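Local structure of ATP-dependent RNA helicase HrpB (Escherichia coli, 6EUD) at residues Asn76-Arg88 and Cys92-Val106. The protein hydrolyses ATP to ADP and phosphate as a bacterial DExH-box NTPase of the RNA helicase class and binds single-stranded RNA. Numbering follows the deposited sequence.
Sequences NEKPGDTVGYRMR and CVGPNTRLEVVTEGV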
ATOM      1  N   ASN A  76      33.843 -21.265  21.501  1.00131.41           N
ATOM      2  CA  ASN A  76      35.242 -21.226  21.060  1.00131.03           C
ATOM      3  C   ASN A  76      35.444 -21.833  19.677  1.00130.48           C
ATOM      4  O   ASN A  76      36.396 -22.577  19.436  1.00132.55           O
ATOM      5  CB  ASN A  76      36.150 -21.919  22.077  1.00133.60           C
ATOM      6  CG  ASN A  76      36.403 -21.064  23.301  1.00133.83           C
ATOM      7  OD1 ASN A  76      36.121 -21.470  24.428  1.00135.18           O
ATOM      8  ND2 ASN A  76      36.927 -19.865  23.083  1.00133.85           N
ATOM      9  N   GLU A  77      34.527 -21.505  18.771  1.00125.88           N
ATOM     10  CA  GLU A  77      34.621 -21.918  17.378  1.00123.81           C
ATOM     11  C   GLU A  77      34.475 -20.694  16.488  1.00116.78           C
ATOM     12  O   GLU A  77      34.012 -19.655  16.934  1.00110.76           O
ATOM     13  CB  GLU A  77      33.548 -22.956  17.039  1.00125.75           C
ATOM     14  CG  GLU A  77      33.350 -24.006  18.128  1.00132.51           C
ATOM     15  CD  GLU A  77      32.350 -25.091  17.760  1.00134.59           C
ATOM     16  OE1 GLU A  77      32.285 -25.486  16.577  1.00136.28           O
ATOM     17  OE2 GLU A  77      31.604 -25.536  18.658  1.00134.02           O
ATOM     18  N   LYS A  78      34.875 -20.808  15.232  1.00122.64           N
ATOM     19  CA  LYS A  78      34.638 -19.730  14.278  1.00123.08           C
ATOM     20  C   LYS A  78      33.333 -20.064  13.527  1.00125.51           C
ATOM     21  O   LYS A  78      32.800 -21.148  13.710  1.00124.20           O
ATOM     22  CB  LYS A  78      35.860 -19.571  13.365  1.00123.30           C
ATOM     23  CG  LYS A  78      36.886 -18.605  13.917  1.00124.66           C
ATOM     24  CD  LYS A  78      36.491 -17.172  13.615  1.00121.51           C
ATOM     25  CE  LYS A  78      36.738 -16.825  12.162  1.00123.33           C
ATOM     26  NZ  LYS A  78      35.815 -15.768  11.661  1.00114.91           N
ATOM     27  N   PRO A  79      32.784 -19.144  12.724  1.00128.73           N
ATOM     28  CA  PRO A  79      31.441 -19.506  12.282  1.00130.26           C
ATOM     29  C   PRO A  79      31.447 -20.370  11.002  1.00137.75           C
ATOM     30  O   PRO A  79      32.486 -20.548  10.345  1.00141.86           O
ATOM     31  CB  PRO A  79      30.786 -18.140  12.063  1.00122.25           C
ATOM     32  CG  PRO A  79      31.941 -17.189  11.780  1.00123.79           C
ATOM     33  CD  PRO A  79      33.209 -17.840  12.193  1.00128.95           C
ATOM     34  N   GLY A  80      30.263 -20.880  10.675  1.00138.80           N
ATOM     35  CA  GLY A  80      30.072 -21.921   9.695  1.00145.58           C
ATOM     36  C   GLY A  80      30.042 -23.257  10.419  1.00151.64           C
ATOM     37  O   GLY A  80      29.514 -24.252   9.935  1.00154.90           O
ATOM     38  N   ASP A  81      30.604 -23.258  11.616  1.00155.27           N
ATOM     39  CA  ASP A  81      30.843 -24.474  12.356  1.00160.19           C
ATOM     40  C   ASP A  81      30.051 -24.486  13.678  1.00157.20           C
ATOM     41  O   ASP A  81      30.334 -23.700  14.564  1.00158.47           O
ATOM     42  CB  ASP A  81      32.389 -24.623  12.545  1.00176.98           C
ATOM     43  CG  ASP A  81      32.799 -25.578  13.670  1.00178.76           C
ATOM     44  OD1 ASP A  81      31.989 -26.440  14.063  1.00177.59           O
ATOM     45  OD2 ASP A  81      33.980 -25.510  14.111  1.00181.66           O
ATOM     46  N   THR A  82      29.063 -25.384  13.785  1.00150.79           N
ATOM     47  CA  THR A  82      28.048 -25.503  14.867  1.00140.52           C
ATOM     48  C   THR A  82      27.123 -24.298  14.984  1.00125.52           C
ATOM     49  O   THR A  82      25.959 -24.454  15.343  1.00122.51           O
ATOM     50  CB  THR A  82      28.640 -25.746  16.248  1.00145.47           C
ATOM     51  OG1 THR A  82      29.808 -24.950  16.433  1.00149.39           O
ATOM     52  CG2 THR A  82      28.986 -27.203  16.408  1.00150.17           C
ATOM     53  N   VAL A  83      27.649 -23.101  14.754  1.00115.19           N
ATOM     54  CA  VAL A  83      26.815 -21.917  14.585  1.00100.54           C
ATOM     55  C   VAL A  83      27.150 -21.407  13.208  1.00 98.95           C
ATOM     56  O   VAL A  83      28.316 -21.138  12.913  1.00100.15           O
ATOM     57  CB  VAL A  83      27.073 -20.814  15.636  1.00 92.92           C
ATOM     58  CG1 VAL A  83      26.227 -19.572  15.327  1.00 85.68           C
ATOM     59  CG2 VAL A  83      26.814 -21.332  17.046  1.00 91.86           C
ATOM     60  N   GLY A  84      26.139 -21.322  12.356  1.00 84.64           N
ATOM     61  CA  GLY A  84      26.346 -20.877  10.998  1.00 90.11           C
ATOM     62  C   GLY A  84      25.443 -19.714  10.648  1.00 89.60           C
ATOM     63  O   GLY A  84      24.610 -19.289  11.455  1.00 75.90           O
ATOM     64  N   TYR A  85      25.619 -19.194   9.437  1.00 90.40           N
ATOM     65  CA  TYR A  85      24.801 -18.099   8.938  1.00 89.52           C
ATOM     66  C   TYR A  85      24.551 -18.272   7.430  1.00 94.41           C
ATOM     67  O   TYR A  85      25.320 -18.954   6.745  1.00 99.60           O
ATOM     68  CB  TYR A  85      25.462 -16.737   9.242  1.00 87.75           C
ATOM     69  CG  TYR A  85      26.777 -16.481   8.527  1.00 92.60           C
ATOM     70  CD1 TYR A  85      26.803 -16.017   7.214  1.00 94.12           C
ATOM     71  CD2 TYR A  85      27.991 -16.696   9.163  1.00 97.01           C
ATOM     72  CE1 TYR A  85      27.996 -15.789   6.555  1.00 99.24           C
ATOM     73  CE2 TYR A  85      29.193 -16.465   8.511  1.00102.35           C
ATOM     74  CZ  TYR A  85      29.189 -16.012   7.207  1.00101.91           C
ATOM     75  OH  TYR A  85      30.375 -15.783   6.541  1.00103.73           O
ATOM     76  N   ARG A  86      23.471 -17.667   6.932  1.00 91.91           N
ATOM     77  CA  ARG A  86      23.173 -17.623   5.496  1.00 91.68           C
ATOM     78  C   ARG A  86      22.708 -16.222   5.093  1.00 90.54           C
ATOM     79  O   ARG A  86      21.934 -15.589   5.815  1.00 88.46           O
ATOM     80  CB  ARG A  86      22.094 -18.642   5.125  1.00 87.92           C
ATOM     81  CG  ARG A  86      22.482 -20.079   5.334  1.00 88.48           C
ATOM     82  CD  ARG A  86      21.323 -20.994   5.010  1.00 85.48           C
ATOM     83  NE  ARG A  86      21.610 -22.359   5.421  1.00 87.65           N
ATOM     84  CZ  ARG A  86      22.237 -23.243   4.657  1.00 91.92           C
ATOM     85  NH1 ARG A  86      22.632 -22.890   3.444  1.00 91.85           N
ATOM     86  NH2 ARG A  86      22.474 -24.468   5.106  1.00 97.10           N
ATOM     87  N   MET A  87      23.164 -15.741   3.938  1.00 90.30           N
ATOM     88  CA  MET A  87      22.761 -14.424   3.447  1.00 88.32           C
ATOM     89  C   MET A  87      22.311 -14.491   1.983  1.00 90.51           C
ATOM     90  O   MET A  87      22.269 -15.571   1.388  1.00 94.25           O
ATOM     91  CB  MET A  87      23.910 -13.424   3.612  1.00 91.16           C
ATOM     92  CG  MET A  87      24.182 -13.000   5.052  1.00 89.90           C
ATOM     93  SD  MET A  87      25.915 -13.135   5.557  1.00162.05           S
ATOM     94  CE  MET A  87      26.742 -12.262   4.231  1.00163.35           C
ATOM     95  N   ARG A  88      21.979 -13.339   1.404  1.00 88.24           N
ATOM     96  CA  ARG A  88      21.514 -13.286   0.017  1.00 89.98           C
ATOM     97  C   ARG A  88      22.601 -13.667  -0.993  1.00 92.83           C
ATOM     98  O   ARG A  88      22.297 -14.144  -2.087  1.00 97.11           O
ATOM     99  CB  ARG A  88      20.970 -11.893  -0.317  1.00 93.50           C
ATOM    100  CG  ARG A  88      20.297 -11.811  -1.686  1.00 98.43           C
ATOM    101  CD  ARG A  88      19.430 -10.572  -1.827  1.00100.32           C
ATOM    102  NE  ARG A  88      20.178  -9.433  -2.347  1.00108.65           N
ATOM    103  CZ  ARG A  88      19.634  -8.256  -2.647  1.00110.09           C
ATOM    104  NH1 ARG A  88      18.331  -8.062  -2.476  1.00107.56           N
ATOM    105  NH2 ARG A  88      20.396  -7.272  -3.117  1.00113.48           N
ATOM    106  N   CYS A  92      27.419 -20.043   4.894  1.00111.75           N
ATOM    107  CA  CYS A  92      28.434 -20.511   5.828  1.00112.43           C
ATOM    108  C   CYS A  92      27.881 -21.623   6.725  1.00111.84           C
ATOM    109  O   CYS A  92      27.554 -21.381   7.887  1.00110.36           O
ATOM    110  CB  CYS A  92      28.932 -19.335   6.668  1.00109.16           C
ATOM    111  SG  CYS A  92      30.612 -19.453   7.317  1.00112.86           S
ATOM    112  N   VAL A  93      27.767 -22.835   6.178  1.00114.28           N
ATOM    113  CA  VAL A  93      27.151 -23.970   6.881  1.00115.47           C
ATOM    114  C   VAL A  93      27.876 -25.292   6.575  1.00124.39           C
ATOM    115  O   VAL A  93      28.224 -25.547   5.424  1.00131.94           O
ATOM    116  CB  VAL A  93      25.643 -24.120   6.495  1.00 95.06           C
ATOM    117  CG1 VAL A  93      25.063 -25.423   7.033  1.00 95.01           C
ATOM    118  CG2 VAL A  93      24.823 -22.926   6.979  1.00 86.51           C
ATOM    119  N   GLY A  94      28.106 -26.128   7.590  1.00125.26           N
ATOM    120  CA  GLY A  94      28.663 -27.461   7.382  1.00133.93           C
ATOM    121  C   GLY A  94      27.682 -28.577   7.719  1.00136.54           C
ATOM    122  O   GLY A  94      26.536 -28.295   8.063  1.00130.57           O
ATOM    123  N   PRO A  95      28.140 -29.855   7.660  1.00144.70           N
ATOM    124  CA  PRO A  95      27.448 -31.105   8.032  1.00147.34           C
ATOM    125  C   PRO A  95      27.358 -31.147   9.541  1.00148.89           C
ATOM    126  O   PRO A  95      26.889 -32.089  10.172  1.00150.02           O
ATOM    127  CB  PRO A  95      28.378 -32.193   7.516  1.00152.25           C
ATOM    128  CG  PRO A  95      29.726 -31.582   7.641  1.00153.50           C
ATOM    129  CD  PRO A  95      29.547 -30.116   7.313  1.00149.02           C
ATOM    130  N   ASN A  96      27.729 -29.991  10.055  1.00149.86           N
ATOM    131  CA  ASN A  96      28.228 -29.676  11.348  1.00156.19           C
ATOM    132  C   ASN A  96      27.132 -28.999  12.101  1.00147.66           C
ATOM    133  O   ASN A  96      26.710 -29.491  13.131  1.00146.69           O
ATOM    134  CB  ASN A  96      29.445 -28.761  11.099  1.00165.14           C
ATOM    135  CG  ASN A  96      29.997 -28.061  12.327  1.00169.87           C
ATOM    136  OD1 ASN A  96      29.290 -27.742  13.244  1.00170.87           O
ATOM    137  ND2 ASN A  96      31.282 -27.760  12.293  1.00175.61           N
ATOM    138  N   THR A  97      26.665 -27.880  11.545  1.00141.51           N
ATOM    139  CA  THR A  97      25.866 -26.873  12.235  1.00136.11           C
ATOM    140  C   THR A  97      24.601 -27.406  12.905  1.00132.37           C
ATOM    141  O   THR A  97      24.121 -28.490  12.580  1.00139.35           O
ATOM    142  CB  THR A  97      25.492 -25.758  11.223  1.00119.23           C
ATOM    143  OG1 THR A  97      26.638 -25.449  10.418  1.00124.61           O
ATOM    144  CG2 THR A  97      25.093 -24.509  11.940  1.00114.06           C
ATOM    145  N   ARG A  98      24.070 -26.650  13.858  1.00124.30           N
ATOM    146  CA  ARG A  98      22.759 -26.952  14.410  1.00114.74           C
ATOM    147  C   ARG A  98      21.980 -25.653  14.570  1.00106.33           C
ATOM    148  O   ARG A  98      20.761 -25.658  14.730  1.00102.27           O
ATOM    149  CB  ARG A  98      22.891 -27.706  15.733  1.00111.78           C
ATOM    150  CG  ARG A  98      23.242 -29.180  15.552  1.00113.86           C
ATOM    151  CD  ARG A  98      23.255 -29.891  16.879  1.00117.68           C
ATOM    152  NE  ARG A  98      22.013 -29.644  17.603  1.00116.15           N
ATOM    153  CZ  ARG A  98      21.808 -29.978  18.872  1.00115.55           C
ATOM    154  NH1 ARG A  98      22.771 -30.575  19.565  1.00118.75           N
ATOM    155  NH2 ARG A  98      20.643 -29.706  19.448  1.00110.21           N
ATOM    156  N   LEU A  99      22.701 -24.540  14.491  1.00103.29           N
ATOM    157  CA  LEU A  99      22.121 -23.216  14.659  1.00 96.69           C
ATOM    158  C   LEU A  99      22.541 -22.334  13.494  1.00 92.87           C
ATOM    159  O   LEU A  99      23.712 -21.968  13.372  1.00 96.60           O
ATOM    160  CB  LEU A  99      22.561 -22.606  15.997  1.00 98.53           C
ATOM    161  CG  LEU A  99      21.976 -21.292  16.528  1.00 93.16           C
ATOM    162  CD1 LEU A  99      22.685 -20.078  15.943  1.00 93.08           C
ATOM    163  CD2 LEU A  99      20.490 -21.217  16.272  1.00 88.82           C
ATOM    164  N   GLU A 100      21.585 -21.998  12.637  1.00 85.96           N
ATOM    165  CA  GLU A 100      21.858 -21.138  11.496  1.00 82.30           C
ATOM    166  C   GLU A 100      21.255 -19.751  11.726  1.00 79.76           C
ATOM    167  O   GLU A 100      20.127 -19.624  12.205  1.00 76.02           O
ATOM    168  CB  GLU A 100      21.322 -21.776  10.211  1.00 77.14           C
ATOM    169  CG  GLU A 100      21.997 -23.100   9.870  1.00 84.08           C
ATOM    170  CD  GLU A 100      21.479 -23.738   8.584  1.00 89.94           C
ATOM    171  OE1 GLU A 100      20.477 -23.243   8.028  1.00 87.62           O
ATOM    172  OE2 GLU A 100      22.075 -24.741   8.124  1.00 95.92           O
ATOM    173  N   VAL A 101      22.026 -18.715  11.406  1.00 81.02           N
ATOM    174  CA  VAL A 101      21.583 -17.335  11.574  1.00 78.24           C
ATOM    175  C   VAL A 101      21.376 -16.706  10.205  1.00 78.16           C
ATOM    176  O   VAL A 101      22.331 -16.296   9.556  1.00 79.52           O
ATOM    177  CB  VAL A 101      22.594 -16.490  12.383  1.00 79.87           C
ATOM    178  CG1 VAL A 101      22.022 -15.108  12.672  1.00 74.71           C
ATOM    179  CG2 VAL A 101      22.968 -17.195  13.685  1.00 82.12           C
ATOM    180  N   VAL A 102      20.120 -16.620   9.782  1.00 75.06           N
ATOM    181  CA  VAL A 102      19.795 -16.228   8.416  1.00 72.90           C
ATOM    182  C   VAL A 102      19.241 -14.805   8.326  1.00 70.98           C
ATOM    183  O   VAL A 102      18.821 -14.227   9.332  1.00 72.70           O
ATOM    184  CB  VAL A 102      18.776 -17.209   7.805  1.00 69.60           C
ATOM    185  CG1 VAL A 102      19.307 -18.635   7.892  1.00 72.44           C
ATOM    186  CG2 VAL A 102      17.433 -17.104   8.517  1.00 64.25           C
ATOM    187  N   THR A 103      19.248 -14.256   7.112  1.00 67.49           N
ATOM    188  CA  THR A 103      18.711 -12.924   6.829  1.00 64.83           C
ATOM    189  C   THR A 103      18.505 -12.688   5.338  1.00 65.63           C
ATOM    190  O   THR A 103      18.804 -13.552   4.522  1.00 71.62           O
ATOM    191  CB  THR A 103      19.631 -11.822   7.322  1.00 68.49           C
ATOM    192  OG1 THR A 103      19.035 -10.550   7.031  1.00 67.19           O
ATOM    193  CG2 THR A 103      20.968 -11.916   6.601  1.00 72.44           C
ATOM    194  N   GLU A 104      18.011 -11.501   4.993  1.00 61.99           N
ATOM    195  CA  GLU A 104      17.803 -11.097   3.601  1.00 63.56           C
ATOM    196  C   GLU A 104      16.932 -12.060   2.782  1.00 61.89           C
ATOM    197  O   GLU A 104      17.279 -12.399   1.644  1.00 64.99           O
ATOM    198  CB  GLU A 104      19.151 -10.925   2.900  1.00 69.14           C
ATOM    199  CG  GLU A 104      19.960  -9.769   3.433  1.00 75.51           C
ATOM    200  CD  GLU A 104      21.317  -9.651   2.776  1.00 79.89           C
ATOM    201  OE1 GLU A 104      21.731  -8.504   2.522  1.00 81.87           O
ATOM    202  OE2 GLU A 104      21.967 -10.690   2.518  1.00 80.40           O
ATOM    203  N   GLY A 105      15.812 -12.490   3.362  1.00 54.99           N
ATOM    204  CA  GLY A 105      14.857 -13.340   2.670  1.00 49.48           C
ATOM    205  C   GLY A 105      15.229 -14.810   2.625  1.00 52.87           C
ATOM    206  O   GLY A 105      14.490 -15.608   2.044  1.00 53.66           O
ATOM    207  N   VAL A 106      16.364 -15.174   3.226  1.00 50.68           N
ATOM    208  CA  VAL A 106      16.824 -16.563   3.202  1.00 58.96           C
ATOM    209  C   VAL A 106      15.808 -17.503   3.873  1.00 57.35           C
ATOM    210  O   VAL A 106      15.512 -18.580   3.358  1.00 53.69           O
ATOM    211  CB  VAL A 106      18.206 -16.717   3.881  1.00 62.66           C
ATOM    212  CG1 VAL A 106      18.490 -18.174   4.223  1.00 65.73           C
ATOM    213  CG2 VAL A 106      19.310 -16.146   2.995  1.00 63.58           C
TER
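Arg-86 and Glu-100 join neighbouring parallel strands through a side-on salt bridge: Arg-86 NE lies 3.0 Å from Glu-100 OE1, and Arg-86 NH2 3.1 Å from Glu-100 OE2. A parallel beta pair can thus be held by side chains as well as by its ladder. Both oxygens sit near the guanidinium plane, but the carboxylate is turned 60° from it and is met from above its own plane. With CG beside its own backbone N (chi1 -64°), the extended chain of Arg-86 reaches over to Glu-100, while Val-93 CG2 covers one guanidinium face and Val-106 CG1 meets CB. With an alanine here, Glu-100, a buried residue, would probably lose both its partners on Arg-86, and the methyls of Val-93 the flat group they cover.

Cys-92 CB lies over the Tyr-85 ring, a CH-pi contact 3.5 Å from the ring centroid, with SG oblique to it; on the sheet face bearing Tyr-85, Val-83 CG1 packs against Leu-99 CD1. In the ladder, Gly-84 N gives a nearly straight 2.7 Å bond to Leu-99 O. Farther along, Glu-104 OE2 accepts from Arg-88 N at 2.9 Å, while its OE1 pairs with Arg-61.

In the RecA-like (P-loop NTPase) ATP-binding domain, strand 83-87 lies between strand 99-102 and the antiparallel edge strand 90-92. Strand 53-57 continues the sheet beyond 99-102; helix 61-74 covers Val-83 and Leu-99, and helix 106-113 covers Glu-100 and Val-102.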